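Local coordinates for SnoaL-like domain-containing protein (PDB 5EVH) that is of unknown function but carries a SnoaL-like domain of the NTF2 clan, whose cone-shaped alpha+beta fold commonly encloses a ligand or substrate pocket, at residues Gly42-Gly46 and Ala47-Arg51; Arg29-Ala32 and Gly33-Cys37. All blocks are in the same frame, centred on the assembly; numbering follows the deposited sequence.

Contact 1 of 2, residues Gly42-Gly46 and Ala47-Arg51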
ATOM      1  N   GLY A  42       9.409  10.484   1.617  1.00 28.48           N
ATOM      2  CA  GLY A  42      10.572  10.315   2.471  1.00 27.67           C
ATOM      3  C   GLY A  42      10.207  10.135   3.943  1.00 28.46           C
ATOM      4  O   GLY A  42       9.038   9.974   4.298  1.00 26.25           O
ATOM      5  N   ARG A  43      11.241  10.205   4.811  1.00 26.59           N
ATOM      6  CA  ARG A  43      11.130   9.900   6.234  1.00 26.65           C
ATOM      7  C   ARG A  43      10.734  11.140   7.027  1.00 30.16           C
ATOM      8  O   ARG A  43      11.192  12.245   6.741  1.00 31.77           O
ATOM      9  CB  ARG A  43      12.469   9.361   6.742  1.00 30.09           C
ATOM     10  CG  ARG A  43      12.484   9.038   8.247  1.00 27.86           C
ATOM     11  CD  ARG A  43      13.874   8.557   8.675  1.00 32.29           C
ATOM     12  NE  ARG A  43      13.915   8.497  10.116  1.00 33.32           N
ATOM     13  CZ  ARG A  43      14.215   7.409  10.801  1.00 36.04           C
ATOM     14  NH1 ARG A  43      14.559   6.302  10.136  1.00 37.02           N
ATOM     15  NH2 ARG A  43      14.192   7.445  12.134  1.00 31.63           N
ATOM     16  N   ILE A  44       9.886  10.955   8.029  1.00 22.63           N
ATOM     17  CA  ILE A  44       9.421  12.029   8.918  1.00 29.02           C
ATOM     18  C   ILE A  44       9.697  11.580  10.350  1.00 29.43           C
ATOM     19  O   ILE A  44       9.422  10.431  10.693  1.00 25.83           O
ATOM     20  CB  ILE A  44       7.908  12.273   8.716  1.00 29.17           C
ATOM     21  CG1 ILE A  44       7.601  12.715   7.288  1.00 32.79           C
ATOM     22  CG2 ILE A  44       7.304  13.254   9.730  1.00 34.28           C
ATOM     23  CD1 ILE A  44       6.156  12.513   6.923  1.00 34.64           C
ATOM     24  N   ASP A  45      10.235  12.460  11.193  1.00 26.14           N
ATOM     25  CA  ASP A  45      10.527  12.078  12.575  1.00 24.60           C
ATOM     26  C   ASP A  45       9.844  12.980  13.589  1.00 26.12           C
ATOM     27  O   ASP A  45      10.051  14.198  13.584  1.00 25.97           O
ATOM     28  CB  ASP A  45      12.048  12.126  12.841  1.00 32.63           C
ATOM     29  CG  ASP A  45      12.783  10.908  12.270  1.00 38.77           C
ATOM     30  OD1 ASP A  45      12.707   9.811  12.878  1.00 39.83           O
ATOM     31  OD2 ASP A  45      13.442  11.050  11.221  1.00 44.86           O
ATOM     32  N   GLY A  46       9.113  12.381  14.517  1.00 23.66           N
ATOM     33  CA  GLY A  46       8.601  13.142  15.639  1.00 23.32           C
ATOM     34  C   GLY A  46       7.166  13.570  15.404  1.00 28.48           C
ATOM     35  O   GLY A  46       6.730  13.806  14.269  1.00 26.78           O
ATOM     36  N   ALA A  47       6.410  13.645  16.493  1.00 24.46           N
ATOM     37  CA  ALA A  47       4.989  13.951  16.390  1.00 25.29           C
ATOM     38  C   ALA A  47       4.730  15.311  15.747  1.00 25.30           C
ATOM     39  O   ALA A  47       3.727  15.466  15.030  1.00 23.69           O
ATOM     40  CB  ALA A  47       4.344  13.880  17.777  1.00 26.68           C
ATOM     41  N   ASP A  48       5.583  16.325  16.005  1.00 28.74           N
ATOM     42  CA  ASP A  48       5.359  17.635  15.378  1.00 33.52           C
ATOM     43  C   ASP A  48       5.446  17.575  13.848  1.00 36.10           C
ATOM     44  O   ASP A  48       4.583  18.120  13.132  1.00 32.35           O
ATOM     45  CB  ASP A  48       6.368  18.661  15.899  1.00 43.07           C
ATOM     46  CG  ASP A  48       6.054  19.116  17.317  1.00 51.02           C
ATOM     47  OD1 ASP A  48       4.905  18.913  17.758  1.00 49.69           O
ATOM     48  OD2 ASP A  48       6.953  19.683  17.984  1.00 56.70           O
ATOM     49  N   ALA A  49       6.548  17.022  13.326  1.00 28.76           N
ATOM     50  CA  ALA A  49       6.657  16.853  11.879  1.00 29.50           C
ATOM     51  C   ALA A  49       5.548  15.927  11.366  1.00 31.69           C
ATOM     52  O   ALA A  49       5.012  16.124  10.263  1.00 29.56           O
ATOM     53  CB  ALA A  49       8.035  16.296  11.514  1.00 26.32           C
ATOM     54  N   PHE A  50       5.195  14.904  12.140  1.00 21.87           N
ATOM     55  CA  PHE A  50       4.150  14.012  11.642  1.00 20.73           C
ATOM     56  C   PHE A  50       2.838  14.789  11.476  1.00 23.89           C
ATOM     57  O   PHE A  50       2.138  14.663  10.463  1.00 21.44           O
ATOM     58  CB  PHE A  50       3.965  12.819  12.599  1.00 20.02           C
ATOM     59  CG  PHE A  50       2.969  11.828  12.108  1.00 18.92           C
ATOM     60  CD1 PHE A  50       3.271  11.011  11.017  1.00 18.28           C
ATOM     61  CD2 PHE A  50       1.704  11.719  12.715  1.00 20.32           C
ATOM     62  CE1 PHE A  50       2.328  10.092  10.522  1.00 19.71           C
ATOM     63  CE2 PHE A  50       0.771  10.840  12.230  1.00 19.13           C
ATOM     64  CZ  PHE A  50       1.049   9.995  11.144  1.00 19.57           C
ATOM     65  N   ARG A  51       2.480  15.572  12.489  1.00 25.56           N
ATOM     66  CA  ARG A  51       1.260  16.366  12.423  1.00 28.03           C
ATOM     67  C   ARG A  51       1.273  17.308  11.228  1.00 29.39           C
ATOM     68  O   ARG A  51       0.277  17.423  10.499  1.00 27.25           O
ATOM     69  CB  ARG A  51       1.093  17.125  13.728  1.00 28.15           C
ATOM     70  CG  ARG A  51      -0.063  18.069  13.694  1.00 36.69           C
ATOM     71  CD  ARG A  51      -0.646  18.308  15.065  1.00 43.08           C
ATOM     72  NE  ARG A  51      -1.977  18.859  14.815  1.00 49.75           N
ATOM     73  CZ  ARG A  51      -2.933  18.951  15.714  1.00 40.03           C
ATOM     74  NH1 ARG A  51      -2.688  18.500  16.930  1.00 35.25           N
ATOM     75  NH2 ARG A  51      -4.119  19.481  15.376  1.00 43.98           N
TER
HETATM   76  O   HOH W   1       8.978  16.316  14.836  1.00 30.07           O
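Ile44 meets the first turn of helix 47-58 with a single methyl, CG2, which sits 3.6 Å from Ala49 CB and equally near the Ala49 carbonyl carbon. The torsion decides this: CG2 lies anti to the backbone N, while CG1, at chi1 -61°, is beside that N and anti to the carbonyl carbon. The same Ala49 methyl also rests against the carbonyl oxygen of Asp45, roughly at right angles to its contact with Ile44. Strand 42-45, an edge strand of the curved mixed sheet of this NTF2-like fold, runs through Gly46 at the N-cap position into the helix. There Phe50 N donates to Gly46 O over 2.8 Å, the first i+4 bond of the helix. The Ala49 N-H is served by a water that accepts from it at 2.9 Å and donates to Asp45 O at 2.7 Å, joining strand end to helix start. Phe50 swings its ring, with CG anti to N (chi1 -177°), away from the strand and toward Met28 and Cys37. Back on the strand, Arg43 holds Asp45 side-on in a salt bridge: NE reaches OD2 at 2.8 Å and NH2 the syn lone pair of OD1, the carboxylate carbon lying in the guanidinium plane, at its edge.

Contact 2 of 2, residues Arg29-Ala32 and Gly33-Cys37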
ATOM      1  N   ARG A  29      -3.590  11.745  19.953  1.00 20.14           N
ATOM      2  CA  ARG A  29      -3.508  10.946  21.170  1.00 23.13           C
ATOM      3  C   ARG A  29      -2.889   9.601  20.908  1.00 23.33           C
ATOM      4  O   ARG A  29      -2.420   8.954  21.851  1.00 22.80           O
ATOM      5  CB  ARG A  29      -4.901  10.641  21.780  1.00 28.02           C
ATOM      6  CG  ARG A  29      -5.709  11.770  22.300  1.00 39.48           C
ATOM      7  CD  ARG A  29      -7.034  11.161  22.895  1.00 35.22           C
ATOM      8  NE  ARG A  29      -7.904  12.237  23.330  1.00 35.61           N
ATOM      9  CZ  ARG A  29      -9.190  12.087  23.587  1.00 29.21           C
ATOM     10  NH1 ARG A  29      -9.794  10.869  23.455  1.00 24.93           N
ATOM     11  NH2 ARG A  29      -9.876  13.146  23.960  1.00 34.68           N
ATOM     12  N   HIS A  30      -3.044   9.079  19.682  1.00 18.15           N
ATOM     13  CA  HIS A  30      -2.595   7.739  19.400  1.00 16.11           C
ATOM     14  C   HIS A  30      -1.219   7.708  18.772  1.00 21.10           C
ATOM     15  O   HIS A  30      -0.795   6.639  18.340  1.00 23.91           O
ATOM     16  CB  HIS A  30      -3.590   7.069  18.454  1.00 13.63           C
ATOM     17  CG  HIS A  30      -4.951   6.935  19.037  1.00 19.24           C
ATOM     18  ND1 HIS A  30      -5.272   5.928  19.934  1.00 25.71           N
ATOM     19  CD2 HIS A  30      -6.083   7.664  18.849  1.00 20.84           C
ATOM     20  CE1 HIS A  30      -6.559   6.028  20.255  1.00 28.04           C
ATOM     21  NE2 HIS A  30      -7.077   7.073  19.616  1.00 20.78           N
ATOM     22  N   VAL A  31      -0.518   8.839  18.726  1.00 19.00           N
ATOM     23  CA  VAL A  31       0.780   8.963  18.053  1.00 19.34           C
ATOM     24  C   VAL A  31       1.879   9.128  19.102  1.00 22.89           C
ATOM     25  O   VAL A  31       1.795  10.023  19.961  1.00 23.32           O
ATOM     26  CB  VAL A  31       0.775  10.168  17.104  1.00 17.58           C
ATOM     27  CG1 VAL A  31       2.224  10.433  16.541  1.00 16.92           C
ATOM     28  CG2 VAL A  31      -0.244   9.924  15.964  1.00 16.99           C
ATOM     29  N   ALA A  32       2.937   8.330  19.008  1.00 19.95           N
ATOM     30  CA  ALA A  32       4.056   8.512  19.939  1.00 21.87           C
ATOM     31  C   ALA A  32       4.832   9.804  19.651  1.00 25.12           C
ATOM     32  O   ALA A  32       5.002  10.212  18.506  1.00 22.40           O
ATOM     33  CB  ALA A  32       5.017   7.336  19.863  1.00 24.73           C
ATOM     34  N   GLY A  33       5.343  10.447  20.702  1.00 23.31           N
ATOM     35  CA  GLY A  33       6.168  11.648  20.483  1.00 25.03           C
ATOM     36  C   GLY A  33       7.331  11.425  19.541  1.00 25.95           C
ATOM     37  O   GLY A  33       7.728  12.335  18.789  1.00 25.77           O
ATOM     38  N   GLY A  34       7.932  10.236  19.580  1.00 23.82           N
ATOM     39  CA  GLY A  34       9.071   9.956  18.720  1.00 21.59           C
ATOM     40  C   GLY A  34       8.681   9.135  17.483  1.00 25.03           C
ATOM     41  O   GLY A  34       9.526   8.393  16.974  1.00 24.98           O
ATOM     42  N   ILE A  35       7.432   9.233  16.980  1.00 18.66           N
ATOM     43  CA  ILE A  35       7.016   8.413  15.835  1.00 17.32           C
ATOM     44  C   ILE A  35       8.021   8.570  14.690  1.00 19.55           C
ATOM     45  O   ILE A  35       8.580   9.651  14.458  1.00 19.84           O
ATOM     46  CB  ILE A  35       5.593   8.793  15.368  1.00 16.47           C
ATOM     47  CG1 ILE A  35       5.114   7.892  14.181  1.00 15.16           C
ATOM     48  CG2 ILE A  35       5.558  10.309  15.061  1.00 17.58           C
ATOM     49  CD1 ILE A  35       3.604   7.983  13.950  1.00 15.31           C
ATOM     50  N   VAL A  36       8.292   7.462  14.002  1.00 17.45           N
ATOM     51  CA  VAL A  36       9.034   7.451  12.744  1.00 19.33           C
ATOM     52  C   VAL A  36       8.036   7.094  11.661  1.00 23.55           C
ATOM     53  O   VAL A  36       7.397   6.029  11.732  1.00 20.92           O
ATOM     54  CB  VAL A  36      10.168   6.420  12.778  1.00 27.50           C
ATOM     55  CG1 VAL A  36      10.827   6.360  11.393  1.00 26.67           C
ATOM     56  CG2 VAL A  36      11.171   6.756  13.946  1.00 26.63           C
ATOM     57  N   CYS A  37       7.878   7.976  10.667  1.00 18.65           N
ATOM     58  CA  CYS A  37       6.919   7.760   9.584  1.00 15.59           C
ATOM     59  C   CYS A  37       7.707   7.644   8.281  1.00 18.37           C
ATOM     60  O   CYS A  37       8.546   8.495   7.980  1.00 21.08           O
ATOM     61  CB  CYS A  37       5.877   8.896   9.506  1.00 15.71           C
ATOM     62  SG  CYS A  37       4.776   8.710   8.073  1.00 20.72           S
TER
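Ala32 and Ile35 are joined across a type I beta turn whose two central positions are Gly33 and Gly34, with Ile35 N donating to Ala32 O at 3.0 Å. The bond is bent at both ends: the angle at the hydrogen is 149°, and the donor stands well above the carbonyl plane, with a C=O...N angle of 118°. On the side of the chain that faces helix 47-58, Val31 and Ile35 cross obliquely. Val31 offers one branch, CG1, which lies anti to its backbone N (chi1 172°) and beside the carbonyl carbon; this methyl comes 3.6 Å from Ile35 CG2 and 3.8 Å from Ile35 CD1, touching both the short branch and the end of the long one. Ile35 keeps CG1 anti to its own N, which puts CG2 between N and the carbonyl carbon, where it also packs 3.5 Å from Ala32 O. The oxygen that accepts the turn bond is therefore flanked by the methyl of the donor residue. In this NTF2-like fold the turn is a corner of the chain, leading from the short strand 31-32 into strand 35-39 of the curved mixed sheet. The buried pair of Val31 and Ile35 meets Phe50 of helix 47-58, with Tyr15 of helix 7-20 touching Val31 and Ile103 touching Ile35. The Ala32 methyl packs on Arg102 and Thr104 of strand 102-109. Just before it, the Val31 carbonyl oxygen accepts a hydrogen bond from Arg102 NH1, while backbone bonds link His30 and Ala32 to Ile103.

How the contacts relate
From the N terminus, contact 2 comes first: its turn takes the chain from 31-32 round a corner into strand 35-39. After that strand the chain doubles back as strand 42-45, and contact 1 closes where this strand passes into helix 47-58. The two contacts follow in series, neither enclosing nor crossing the other, with centres about 8 Å apart. They are tied by strand pairing, since 35-39 and 42-45 are antiparallel neighbours: Ile44 N lies 2.8 Å from Cys37 O, and Gly46 N lies 2.8 Å from Ile35 O, both probable hydrogen bonds. The helix that opens at contact 1 lays an aromatic side chain against strand 35-39 and the corner before it.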